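Local coordinates for protein TCR alpha chain (Gallus gallus, PDB 6LIR) that pairs with a beta chain to form the chicken alpha-beta T-cell receptor, which probably recognises antigen at the T-cell surface, at residues F43-V48 with S70-A75. Residues are numbered along the deposited sequence; the frame is centred on the assembly and turned at random.
Sequences FLVSAV and SALWLA
L72 reaches across the core of the variable domain to two consecutive residues, L44 and V45, and the join is wholly apolar, with no hydrogen bond between the segments. The two methyls of L72 divide the work: CD2 of L72 meets CD1 of L44 at 4.1 Å, and CD1 of L72 lies 4.4 Å from CG1 of V45. The L44 and L72 side chains cross at about a right angle and touch through one methyl each. L72 holds CG opposite its backbone N (chi1 -177°), which extends the branch toward 43-48; L44 has CG opposite its carbonyl carbon (chi1 -60°) and stretches out from there to CD1. L44, with its backbone turned out of extended form (psi -53°), and V45 make a classic beta bulge opposite W32, both bonding to its backbone, which is why two neighbouring residues point toward L72. This is facing-sheet packing of an immunoglobulin V-set sandwich: strand 42-47 is outermost in one sheet within this chain, strand 69-74 lies within the other, and the CA atoms of V45 and L72 stay 9.3 Å apart. W32 and Y85 also pack on L72, and L61 covers V45. W32 NE1 donates a hydrogen bond to S70 OG. Behind L44 and V45, the F43 ring packs on P98 of the TCR beta chain, and S46 OG hydrogen-bonds to OD1 of N96 of that chain.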
# COMPACT_ATOMS: atom_id res chain seq x y z
N PHE A 43 3.52 -8.30 -13.07
CA PHE A 43 2.93 -9.13 -14.10
C PHE A 43 2.48 -10.48 -13.54
O PHE A 43 3.19 -11.11 -12.75
CB PHE A 43 3.93 -9.35 -15.24
CG PHE A 43 3.43 -10.26 -16.33
CD1 PHE A 43 2.46 -9.83 -17.22
CD2 PHE A 43 3.94 -11.54 -16.47
CE1 PHE A 43 1.99 -10.67 -18.22
CE2 PHE A 43 3.48 -12.39 -17.47
CZ PHE A 43 2.50 -11.95 -18.34
N LEU A 44 1.27 -10.91 -13.92
CA LEU A 44 0.75 -12.20 -13.50
C LEU A 44 0.60 -13.19 -14.65
O LEU A 44 1.12 -14.31 -14.56
CB LEU A 44 -0.62 -12.02 -12.82
CG LEU A 44 -0.72 -11.16 -11.57
CD1 LEU A 44 -2.16 -11.12 -11.08
CD2 LEU A 44 0.21 -11.68 -10.48
N VAL A 45 -0.09 -12.81 -15.72
CA VAL A 45 -0.35 -13.73 -16.82
C VAL A 45 -0.72 -12.91 -18.06
O VAL A 45 -1.20 -11.78 -17.95
CB VAL A 45 -1.47 -14.73 -16.43
CG1 VAL A 45 -2.79 -14.02 -16.26
CG2 VAL A 45 -1.58 -15.87 -17.45
N SER A 46 -0.53 -13.51 -19.23
CA SER A 46 -0.92 -12.90 -20.49
C SER A 46 -1.49 -13.98 -21.40
O SER A 46 -0.96 -15.09 -21.45
CB SER A 46 0.25 -12.21 -21.18
OG SER A 46 -0.03 -12.00 -22.55
N ALA A 47 -2.54 -13.63 -22.14
CA ALA A 47 -3.15 -14.57 -23.08
C ALA A 47 -3.73 -13.81 -24.26
O ALA A 47 -4.04 -12.62 -24.17
CB ALA A 47 -4.24 -15.41 -22.41
N VAL A 48 -3.88 -14.52 -25.37
CA VAL A 48 -4.55 -13.98 -26.55
C VAL A 48 -5.95 -14.55 -26.73
O VAL A 48 -6.80 -13.89 -27.34
CB VAL A 48 -3.70 -14.19 -27.82
CG1 VAL A 48 -2.32 -13.57 -27.65
CG2 VAL A 48 -3.58 -15.68 -28.16
N SER A 70 -12.54 -10.36 -20.12
CA SER A 70 -11.79 -11.47 -19.54
C SER A 70 -12.09 -11.54 -18.05
O SER A 70 -12.72 -10.65 -17.47
CB SER A 70 -10.28 -11.31 -19.80
OG SER A 70 -9.71 -10.38 -18.90
N ALA A 71 -11.62 -12.62 -17.44
CA ALA A 71 -11.87 -12.86 -16.02
C ALA A 71 -10.67 -13.58 -15.43
O ALA A 71 -10.19 -14.57 -15.99
CB ALA A 71 -13.14 -13.70 -15.81
N LEU A 72 -10.19 -13.07 -14.30
CA LEU A 72 -9.10 -13.67 -13.56
C LEU A 72 -9.69 -14.41 -12.36
O LEU A 72 -10.27 -13.78 -11.46
CB LEU A 72 -8.10 -12.62 -13.10
CG LEU A 72 -6.89 -13.19 -12.36
CD1 LEU A 72 -6.04 -14.03 -13.31
CD2 LEU A 72 -6.06 -12.09 -11.72
N TRP A 73 -9.54 -15.72 -12.35
CA TRP A 73 -10.04 -16.55 -11.26
C TRP A 73 -8.87 -16.90 -10.35
O TRP A 73 -7.87 -17.46 -10.80
CB TRP A 73 -10.69 -17.83 -11.79
CG TRP A 73 -11.02 -18.85 -10.72
CD1 TRP A 73 -10.38 -20.02 -10.47
CD2 TRP A 73 -12.09 -18.77 -9.76
NE1 TRP A 73 -10.98 -20.68 -9.42
CE2 TRP A 73 -12.03 -19.93 -8.97
CE3 TRP A 73 -13.08 -17.82 -9.49
CZ2 TRP A 73 -12.93 -20.18 -7.93
CZ3 TRP A 73 -13.98 -18.07 -8.46
CH2 TRP A 73 -13.89 -19.24 -7.69
N LEU A 74 -8.98 -16.52 -9.08
CA LEU A 74 -8.01 -16.91 -8.06
C LEU A 74 -8.57 -18.13 -7.33
O LEU A 74 -9.61 -18.04 -6.69
CB LEU A 74 -7.75 -15.76 -7.08
CG LEU A 74 -6.93 -14.57 -7.57
CD1 LEU A 74 -7.75 -13.64 -8.44
CD2 LEU A 74 -6.36 -13.81 -6.37
N ALA A 75 -7.88 -19.26 -7.43
CA ALA A 75 -8.47 -20.51 -6.95
C ALA A 75 -8.35 -20.68 -5.44
O ALA A 75 -9.17 -21.38 -4.83
CB ALA A 75 -7.83 -21.70 -7.65